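Local coordinates for protein denovo NTF2 (Synthetic construct, PDB 6W40) that is a de novo designed NTF2-like protein with no known natural function, probably made as a scaffold for pockets of varied shape, at residues A26-A31 with H49-V54; K36-V41 with I112-I117; D80-E85 with L103-V108. All blocks are in the same frame, centred on the assembly; numbering follows the deposited sequence.

How the contacts relate
All three contacts belong to one NTF2-like domain, with helices against a curved mixed sheet. Contact 2 (36-41 with 112-117) sits between the others, its centre about 11 Å from that of contact 1 (26-31 with 49-54) and about 10 Å from that of contact 3 (80-85 with 103-108). Contacts 1 and 2 interleave along the chain and touch, Phe27 packing on Val115 and Val54 on Phe37. Contact 3 follows contact 1 in the chain, with centres about 15 Å apart and no touch, and is nested inside the loop closed by contact 2. Contact 2, joining regions 71 residues apart, thus ties the helix pairing to the hairpin within one sheet, through strands 100-108 and 111-119.

Contact 1. Residues A26-A31 with H49-V54; sequences AFHEMA and HGREEV
His28 points its ring at Arg51 and Glu52 because its CG lies anti to the backbone N (chi1 -177°), while Arg51, extended as far as CD, bends at chi3 (-57°) and swings NE aside. In the NTF2-like fold the pairing joins a short, weakly bonded helical turn at about 27-30 to the first turn of helix 51-65, which Gly50 opens from the N-cap position. Arg51 CD sits over one face of the imidazole, 3.5 Å from the ring centroid, a CH-pi contact. At the edge of the same ring, NE2 donates to Glu52 OE2 at 3.1 Å. That bond is fairly straight (162° at the hydrogen): the acceptor lies in the imidazole plane, and the oxygen is met on its syn side, somewhat out of the carboxylate plane. Glu52 reaches back through a bent chain to take it. An alanine in place of His28 would probably leave the Glu52 carboxylate without this donor and free to turn, and Arg51 CD without the ring against it. Deeper in, Phe27 and Val54 cross at about a right angle, CE2 resting 3.7 Å from CG1, with Leu58 also against the Phe27 ring. Ala31 closes the contact from its own side: its CB touches Arg51 CG at 3.7 Å, and its carbonyl O lies over one face of the guanidinium, 3.5 Å from Arg51 NE.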
loop_
_atom_site.group_PDB
_atom_site.type_symbol
_atom_site.label_atom_id
_atom_site.label_comp_id
_atom_site.label_asym_id
_atom_site.label_seq_id
_atom_site.Cartn_x
_atom_site.Cartn_y
_atom_site.Cartn_z
ATOM N N ALA A 26 0.114 -13.297 -5.599
ATOM C CA ALA A 26 -1.310 -13.136 -5.332
ATOM C C ALA A 26 -2.012 -12.259 -6.362
ATOM O O ALA A 26 -3.193 -11.941 -6.183
ATOM C CB ALA A 26 -1.516 -12.560 -3.928
ATOM N N PHE A 27 -1.315 -11.858 -7.429
ATOM C CA PHE A 27 -1.949 -11.092 -8.493
ATOM C C PHE A 27 -3.033 -11.891 -9.204
ATOM O O PHE A 27 -3.960 -11.295 -9.763
ATOM C CB PHE A 27 -0.893 -10.624 -9.498
ATOM C CG PHE A 27 -1.438 -9.762 -10.600
ATOM C CD1 PHE A 27 -1.616 -8.404 -10.406
ATOM C CD2 PHE A 27 -1.761 -10.307 -11.833
ATOM C CE1 PHE A 27 -2.116 -7.603 -11.416
ATOM C CE2 PHE A 27 -2.263 -9.510 -12.848
ATOM C CZ PHE A 27 -2.439 -8.157 -12.638
ATOM N N HIS A 28 -2.941 -13.224 -9.181
ATOM C CA HIS A 28 -3.913 -14.051 -9.888
ATOM C C HIS A 28 -5.270 -14.028 -9.198
ATOM O O HIS A 28 -6.312 -14.040 -9.866
ATOM C CB HIS A 28 -3.393 -15.485 -9.998
ATOM C CG HIS A 28 -4.287 -16.398 -10.781
ATOM N ND1 HIS A 28 -5.392 -17.012 -10.233
ATOM C CD2 HIS A 28 -4.228 -16.813 -12.069
ATOM C CE1 HIS A 28 -5.980 -17.761 -11.150
ATOM N NE2 HIS A 28 -5.292 -17.658 -12.273
ATOM N N GLU A 29 -5.282 -13.989 -7.865
ATOM C CA GLU A 29 -6.537 -14.033 -7.126
ATOM C C GLU A 29 -7.277 -12.702 -7.140
ATOM O O GLU A 29 -8.474 -12.674 -6.834
ATOM C CB GLU A 29 -6.283 -14.469 -5.679
ATOM C CG GLU A 29 -5.585 -13.427 -4.820
ATOM C CD GLU A 29 -5.136 -13.978 -3.479
ATOM O OE1 GLU A 29 -4.945 -15.209 -3.373
ATOM O OE2 GLU A 29 -4.975 -13.183 -2.529
ATOM N N MET A 30 -6.603 -11.608 -7.486
ATOM C CA MET A 30 -7.225 -10.293 -7.532
ATOM C C MET A 30 -7.446 -9.787 -8.950
ATOM O O MET A 30 -8.033 -8.715 -9.126
ATOM C CB MET A 30 -6.379 -9.277 -6.759
ATOM C CG MET A 30 -6.140 -9.638 -5.308
ATOM S SD MET A 30 -4.898 -8.559 -4.583
ATOM C CE MET A 30 -3.580 -8.744 -5.781
ATOM N N ALA A 31 -7.000 -10.526 -9.961
ATOM C CA ALA A 31 -7.133 -10.097 -11.346
ATOM C C ALA A 31 -8.499 -10.488 -11.896
ATOM O O ALA A 31 -8.957 -11.620 -11.701
ATOM C CB ALA A 31 -6.024 -10.706 -12.203
ATOM N N HIS A 49 -4.272 -9.840 -22.901
ATOM C CA HIS A 49 -5.641 -9.893 -22.405
ATOM C C HIS A 49 -5.931 -11.284 -21.860
ATOM O O HIS A 49 -5.423 -12.288 -22.370
ATOM C CB HIS A 49 -6.653 -9.537 -23.499
ATOM C CG HIS A 49 -8.061 -9.432 -23.004
ATOM N ND1 HIS A 49 -8.637 -8.230 -22.651
ATOM C CD2 HIS A 49 -9.006 -10.378 -22.793
ATOM C CE1 HIS A 49 -9.879 -8.440 -22.252
ATOM N NE2 HIS A 49 -10.128 -9.735 -22.329
ATOM N N GLY A 50 -6.767 -11.332 -20.821
ATOM C CA GLY A 50 -7.073 -12.580 -20.150
ATOM C C GLY A 50 -6.201 -12.788 -18.927
ATOM O O GLY A 50 -5.031 -12.394 -18.928
ATOM N N ARG A 51 -6.745 -13.410 -17.875
ATOM C CA ARG A 51 -5.999 -13.517 -16.622
ATOM C C ARG A 51 -4.731 -14.345 -16.795
ATOM O O ARG A 51 -3.692 -14.025 -16.208
ATOM C CB ARG A 51 -6.882 -14.117 -15.527
ATOM C CG ARG A 51 -6.339 -13.906 -14.122
ATOM C CD ARG A 51 -6.946 -14.889 -13.126
ATOM N NE ARG A 51 -8.406 -14.830 -13.085
ATOM C CZ ARG A 51 -9.143 -15.343 -12.104
ATOM N NH1 ARG A 51 -8.553 -15.944 -11.080
ATOM N NH2 ARG A 51 -10.467 -15.248 -12.140
ATOM N N GLU A 52 -4.794 -15.410 -17.598
ATOM C CA GLU A 52 -3.640 -16.292 -17.746
ATOM C C GLU A 52 -2.554 -15.664 -18.613
ATOM O O GLU A 52 -1.363 -15.806 -18.314
ATOM C CB GLU A 52 -4.076 -17.639 -18.323
ATOM C CG GLU A 52 -5.120 -18.363 -17.484
ATOM C CD GLU A 52 -4.649 -18.642 -16.069
ATOM O OE1 GLU A 52 -3.427 -18.800 -15.861
ATOM O OE2 GLU A 52 -5.504 -18.703 -15.160
ATOM N N GLU A 53 -2.941 -14.972 -19.688
ATOM C CA GLU A 53 -1.956 -14.280 -20.513
ATOM C C GLU A 53 -1.269 -13.164 -19.735
ATOM O O GLU A 53 -0.063 -12.936 -19.892
ATOM C CB GLU A 53 -2.623 -13.716 -21.767
ATOM C CG GLU A 53 -2.873 -14.728 -22.872
ATOM C CD GLU A 53 -1.682 -14.887 -23.799
ATOM O OE1 GLU A 53 -0.541 -15.000 -23.302
ATOM O OE2 GLU A 53 -1.887 -14.889 -25.031
ATOM N N VAL A 54 -2.021 -12.459 -18.889
ATOM C CA VAL A 54 -1.464 -11.326 -18.157
ATOM C C VAL A 54 -0.504 -11.807 -17.076
ATOM O O VAL A 54 0.606 -11.280 -16.931
ATOM C CB VAL A 54 -2.596 -10.465 -17.568
ATOM C CG1 VAL A 54 -2.044 -9.477 -16.556
ATOM C CG2 VAL A 54 -3.337 -9.736 -18.681
#

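Contact 2. Residues K36-V41 with I112-I117; sequences KFQVDV and IKKVRI
Gln38 and Arg116 lean across each other on one face of a parallel strand pair, with the amide and guanidinium planes only 11° apart. Gln38 NE2 lies over one face of the guanidinium, 3.9 Å from Arg116 NE, and lower down the two CG atoms meet at 3.8 Å. Asp40 comes instead to the guanidinium edge, its carboxylate turned 71° from that plane. There one oxygen takes both bonds of the salt bridge: OD2 accepts from Arg116 NH2 at 3.0 Å and from Arg116 NE at 3.1 Å, while OD1 is hydrogen-bonded to His45. On the other face, Phe37 turns the edge of its ring to strand 111-119. Its CE1 touches Val115 CG1 at 3.7 Å and Ile117 CD1 at 3.6 Å, and Val39 CG2 lies over one face of the ring. Five backbone hydrogen bonds keep the strands in register. At one end Lys113 and Lys114 form a classic beta bulge opposite Ile106. The chemistry therefore divides by face: apolar groups close the side toward helix 51-65, and on the other, two N-H groups converging on one oxygen would hold the edge of the Arg116 guanidinium at Asp40, the buried carboxylate probably stabilised as an anion.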
loop_
_atom_site.group_PDB
_atom_site.type_symbol
_atom_site.label_atom_id
_atom_site.label_comp_id
_atom_site.label_asym_id
_atom_site.label_seq_id
_atom_site.Cartn_x
_atom_site.Cartn_y
_atom_site.Cartn_z
ATOM N N LYS A 36 -6.718 -6.522 -18.505
ATOM C CA LYS A 36 -5.848 -6.049 -19.571
ATOM C C LYS A 36 -4.502 -5.627 -19.001
ATOM O O LYS A 36 -4.408 -5.147 -17.868
ATOM C CB LYS A 36 -6.477 -4.876 -20.325
ATOM C CG LYS A 36 -7.565 -5.273 -21.298
ATOM C CD LYS A 36 -7.992 -4.090 -22.147
ATOM C CE LYS A 36 -8.906 -4.534 -23.272
ATOM N NZ LYS A 36 -8.245 -5.549 -24.137
ATOM N N PHE A 37 -3.456 -5.802 -19.806
ATOM C CA PHE A 37 -2.090 -5.512 -19.389
ATOM C C PHE A 37 -1.333 -4.951 -20.579
ATOM O O PHE A 37 -1.250 -5.604 -21.624
ATOM C CB PHE A 37 -1.400 -6.774 -18.864
ATOM C CG PHE A 37 -0.057 -6.523 -18.241
ATOM C CD1 PHE A 37 0.217 -5.326 -17.600
ATOM C CD2 PHE A 37 0.933 -7.490 -18.296
ATOM C CE1 PHE A 37 1.453 -5.100 -17.025
ATOM C CE2 PHE A 37 2.172 -7.269 -17.724
ATOM C CZ PHE A 37 2.431 -6.073 -17.086
ATOM N N GLN A 38 -0.789 -3.747 -20.428
ATOM C CA GLN A 38 0.062 -3.156 -21.451
ATOM C C GLN A 38 1.355 -2.672 -20.815
ATOM O O GLN A 38 1.329 -1.955 -19.809
ATOM C CB GLN A 38 -0.643 -2.012 -22.191
ATOM C CG GLN A 38 -1.374 -1.017 -21.313
ATOM C CD GLN A 38 -1.975 0.116 -22.124
ATOM O OE1 GLN A 38 -3.120 0.514 -21.905
ATOM N NE2 GLN A 38 -1.203 0.642 -23.068
ATOM N N VAL A 39 2.479 -3.078 -21.400
ATOM C CA VAL A 39 3.807 -2.723 -20.917
ATOM C C VAL A 39 4.440 -1.774 -21.921
ATOM O O VAL A 39 4.392 -2.018 -23.133
ATOM C CB VAL A 39 4.687 -3.969 -20.716
ATOM C CG1 VAL A 39 5.874 -3.641 -19.825
ATOM C CG2 VAL A 39 3.873 -5.112 -20.139
ATOM N N ASP A 40 5.031 -0.695 -21.421
ATOM C CA ASP A 40 5.736 0.281 -22.248
ATOM C C ASP A 40 7.202 0.263 -21.835
ATOM O O ASP A 40 7.580 0.884 -20.836
ATOM C CB ASP A 40 5.130 1.672 -22.099
ATOM C CG ASP A 40 3.762 1.779 -22.736
ATOM O OD1 ASP A 40 3.578 1.228 -23.841
ATOM O OD2 ASP A 40 2.869 2.409 -22.132
ATOM N N VAL A 41 8.022 -0.452 -22.593
ATOM C CA VAL A 41 9.461 -0.523 -22.351
ATOM C C VAL A 41 10.134 0.125 -23.554
ATOM O O VAL A 41 10.411 -0.527 -24.564
ATOM C CB VAL A 41 9.954 -1.956 -22.139
ATOM C CG1 VAL A 41 11.452 -1.954 -21.869
ATOM C CG2 VAL A 41 9.209 -2.601 -20.990
ATOM N N ILE A 112 -8.862 -6.430 -10.262
ATOM C CA ILE A 112 -7.993 -5.616 -11.106
ATOM C C ILE A 112 -8.387 -5.861 -12.559
ATOM O O ILE A 112 -8.207 -6.962 -13.084
ATOM C CB ILE A 112 -6.514 -5.933 -10.868
ATOM C CG1 ILE A 112 -6.142 -5.698 -9.401
ATOM C CG2 ILE A 112 -5.643 -5.084 -11.774
ATOM C CD1 ILE A 112 -4.701 -6.028 -9.077
ATOM N N LYS A 113 -8.931 -4.831 -13.209
ATOM C CA LYS A 113 -9.392 -4.940 -14.588
ATOM C C LYS A 113 -8.336 -4.516 -15.598
ATOM O O LYS A 113 -8.336 -5.019 -16.728
ATOM C CB LYS A 113 -10.661 -4.103 -14.786
ATOM C CG LYS A 113 -11.240 -4.151 -16.198
ATOM C CD LYS A 113 -11.568 -5.576 -16.624
ATOM C CE LYS A 113 -11.953 -5.639 -18.097
ATOM N NZ LYS A 113 -10.825 -5.250 -18.988
ATOM N N LYS A 114 -7.431 -3.612 -15.227
ATOM C CA LYS A 114 -6.411 -3.152 -16.158
ATOM C C LYS A 114 -5.152 -2.757 -15.398
ATOM O O LYS A 114 -5.226 -2.117 -14.347
ATOM C CB LYS A 114 -6.916 -1.970 -16.993
ATOM C CG LYS A 114 -5.961 -1.528 -18.086
ATOM C CD LYS A 114 -6.554 -0.394 -18.902
ATOM C CE LYS A 114 -5.637 -0.011 -20.045
ATOM N NZ LYS A 114 -6.201 1.099 -20.859
ATOM N N VAL A 115 -4.001 -3.151 -15.941
ATOM C CA VAL A 115 -2.696 -2.762 -15.419
ATOM C C VAL A 115 -1.891 -2.163 -16.562
ATOM O O VAL A 115 -1.827 -2.743 -17.651
ATOM C CB VAL A 115 -1.935 -3.952 -14.804
ATOM C CG1 VAL A 115 -0.564 -3.508 -14.310
ATOM C CG2 VAL A 115 -2.732 -4.573 -13.675
ATOM N N ARG A 116 -1.285 -1.005 -16.318
ATOM C CA ARG A 116 -0.355 -0.398 -17.260
ATOM C C ARG A 116 0.972 -0.172 -16.555
ATOM O O ARG A 116 1.002 0.326 -15.424
ATOM C CB ARG A 116 -0.888 0.922 -17.822
ATOM C CG ARG A 116 0.049 1.543 -18.848
ATOM C CD ARG A 116 -0.544 2.769 -19.520
ATOM N NE ARG A 116 0.301 3.225 -20.619
ATOM C CZ ARG A 116 0.054 4.298 -21.363
ATOM N NH1 ARG A 116 -1.020 5.038 -21.129
ATOM N NH2 ARG A 116 0.884 4.631 -22.342
ATOM N N ILE A 117 2.063 -0.542 -17.218
ATOM C CA ILE A 117 3.403 -0.412 -16.664
ATOM C C ILE A 117 4.281 0.265 -17.706
ATOM O O ILE A 117 4.376 -0.206 -18.846
ATOM C CB ILE A 117 3.988 -1.772 -16.251
ATOM C CG1 ILE A 117 3.197 -2.337 -15.066
ATOM C CG2 ILE A 117 5.464 -1.637 -15.907
ATOM C CD1 ILE A 117 3.682 -3.677 -14.574
#

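Contact 3. Residues D80-E85 with L103-V108; sequences DKLVVE and LIVIVV
Leu82 lies beside Val105, both side chains pointing the same way from a hydrogen-bonded pair of an antiparallel beta hairpin. Its CB starts close to the partner backbone, 3.6 Å from Val105 O. CG stands anti to the backbone N (chi1 164°), beside the carbonyl carbon, and from it the two methyls part. CD2 runs alongside the valine, 3.9 Å from Val105 CG2, whereas CD1 turns along its own strand and meets Val84 CG2 at 3.6 Å. The backbone beneath is joined by two hydrogen bonds: Leu82 N gives to Val105 O, and Val105 N returns one to Leu82 O. Leu82 O is further approached by Ile104 CA at 3.1 Å, a CA-H...O contact. Val84 and Leu103 repeat this reciprocal pair of hydrogen bonds further along, and at the other end Val107 N reaches Asp80 O at 2.9 Å. On the opposite face of the sheet the closest side-chain approach is diagonal, Lys81 laying its CG against Ile104 CG2 at 3.8 Å. Strand 81-90 is flanked by strand 74-78, whose Ile75 and Leu77 touch Leu82, and strand 100-108 by strand 111-119, where Ile112 meets Val105 and Ile117 meets Leu103. Helix 2-18 covers the leucine through Ile14 and Leu18, so the Leu82 face of the hairpin packs into the interior between sheet and helix.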
loop_
_atom_site.group_PDB
_atom_site.type_symbol
_atom_site.label_atom_id
_atom_site.label_comp_id
_atom_site.label_asym_id
_atom_site.label_seq_id
_atom_site.Cartn_x
_atom_site.Cartn_y
_atom_site.Cartn_z
ATOM N N ASP A 80 -11.475 4.924 -9.347
ATOM C CA ASP A 80 -11.187 3.500 -9.471
ATOM C C ASP A 80 -9.806 3.239 -10.059
ATOM O O ASP A 80 -9.520 2.116 -10.487
ATOM C CB ASP A 80 -12.260 2.817 -10.320
ATOM C CG ASP A 80 -12.297 3.336 -11.746
ATOM O OD1 ASP A 80 -11.830 4.470 -11.982
ATOM O OD2 ASP A 80 -12.798 2.611 -12.633
ATOM N N LYS A 81 -8.943 4.250 -10.085
ATOM C CA LYS A 81 -7.636 4.157 -10.719
ATOM C C LYS A 81 -6.546 4.427 -9.694
ATOM O O LYS A 81 -6.611 5.415 -8.954
ATOM C CB LYS A 81 -7.517 5.147 -11.881
ATOM C CG LYS A 81 -6.138 5.197 -12.520
ATOM C CD LYS A 81 -6.044 6.322 -13.540
ATOM C CE LYS A 81 -7.086 6.167 -14.639
ATOM N NZ LYS A 81 -7.061 7.305 -15.603
ATOM N N LEU A 82 -5.548 3.551 -9.656
ATOM C CA LEU A 82 -4.344 3.761 -8.867
ATOM C C LEU A 82 -3.222 4.216 -9.789
ATOM O O LEU A 82 -2.987 3.601 -10.834
ATOM C CB LEU A 82 -3.935 2.480 -8.140
ATOM C CG LEU A 82 -2.496 2.488 -7.620
ATOM C CD1 LEU A 82 -2.382 3.327 -6.356
ATOM C CD2 LEU A 82 -1.971 1.074 -7.401
ATOM N N VAL A 83 -2.538 5.292 -9.409
ATOM C CA VAL A 83 -1.404 5.808 -10.166
ATOM C C VAL A 83 -0.201 5.844 -9.235
ATOM O O VAL A 83 -0.228 6.528 -8.205
ATOM C CB VAL A 83 -1.685 7.199 -10.755
ATOM C CG1 VAL A 83 -0.486 7.680 -11.554
ATOM C CG2 VAL A 83 -2.927 7.162 -11.631
ATOM N N VAL A 84 0.848 5.111 -9.598
ATOM C CA VAL A 84 2.056 4.995 -8.790
ATOM C C VAL A 84 3.249 5.420 -9.633
ATOM O O VAL A 84 3.399 4.973 -10.775
ATOM C CB VAL A 84 2.256 3.562 -8.263
ATOM C CG1 VAL A 84 3.577 3.448 -7.519
ATOM C CG2 VAL A 84 1.101 3.156 -7.366
ATOM N N GLU A 85 4.088 6.284 -9.070
ATOM C CA GLU A 85 5.403 6.592 -9.615
ATOM C C GLU A 85 6.443 6.157 -8.597
ATOM O O GLU A 85 6.372 6.558 -7.430
ATOM C CB GLU A 85 5.545 8.086 -9.923
ATOM C CG GLU A 85 4.392 8.682 -10.708
ATOM C CD GLU A 85 4.621 10.139 -11.052
ATOM O OE1 GLU A 85 5.210 10.415 -12.119
ATOM O OE2 GLU A 85 4.228 11.010 -10.247
ATOM N N LEU A 103 3.073 2.895 -12.665
ATOM C CA LEU A 103 2.086 1.827 -12.702
ATOM C C LEU A 103 0.692 2.413 -12.555
ATOM O O LEU A 103 0.458 3.260 -11.688
ATOM C CB LEU A 103 2.343 0.790 -11.605
ATOM C CG LEU A 103 3.722 0.130 -11.645
ATOM C CD1 LEU A 103 4.682 0.829 -10.693
ATOM C CD2 LEU A 103 3.619 -1.354 -11.336
ATOM N N ILE A 104 -0.225 1.961 -13.405
ATOM C CA ILE A 104 -1.617 2.388 -13.374
ATOM C C ILE A 104 -2.482 1.145 -13.236
ATOM O O ILE A 104 -2.446 0.256 -14.096
ATOM C CB ILE A 104 -1.996 3.191 -14.627
ATOM C CG1 ILE A 104 -1.168 4.474 -14.687
ATOM C CG2 ILE A 104 -3.486 3.505 -14.630
ATOM C CD1 ILE A 104 -1.194 5.148 -16.029
ATOM N N VAL A 105 -3.250 1.079 -12.151
ATOM C CA VAL A 105 -4.081 -0.076 -11.834
ATOM C C VAL A 105 -5.528 0.385 -11.770
ATOM O O VAL A 105 -5.862 1.294 -11.000
ATOM C CB VAL A 105 -3.661 -0.736 -10.512
ATOM C CG1 VAL A 105 -4.608 -1.877 -10.166
ATOM C CG2 VAL A 105 -2.225 -1.226 -10.601
ATOM N N ILE A 106 -6.383 -0.242 -12.573
ATOM C CA ILE A 106 -7.808 0.061 -12.610
ATOM C C ILE A 106 -8.544 -1.075 -11.916
ATOM O O ILE A 106 -8.393 -2.245 -12.293
ATOM C CB ILE A 106 -8.311 0.250 -14.048
ATOM C CG1 ILE A 106 -7.555 1.394 -14.727
ATOM C CG2 ILE A 106 -9.808 0.513 -14.059
ATOM C CD1 ILE A 106 -7.997 1.659 -16.149
ATOM N N VAL A 107 -9.338 -0.736 -10.906
ATOM C CA VAL A 107 -10.065 -1.714 -10.106
ATOM C C VAL A 107 -11.544 -1.602 -10.448
ATOM O O VAL A 107 -12.140 -0.524 -10.324
ATOM C CB VAL A 107 -9.823 -1.507 -8.603
ATOM C CG1 VAL A 107 -10.651 -2.490 -7.792
ATOM C CG2 VAL A 107 -8.344 -1.657 -8.285
ATOM N N VAL A 108 -12.133 -2.713 -10.884
ATOM C CA VAL A 108 -13.547 -2.781 -11.238
ATOM C C VAL A 108 -14.166 -3.952 -10.492
ATOM O O VAL A 108 -13.732 -5.099 -10.665
ATOM C CB VAL A 108 -13.761 -2.934 -12.753
ATOM C CG1 VAL A 108 -15.240 -3.122 -13.059
ATOM C CG2 VAL A 108 -13.210 -1.729 -13.496
#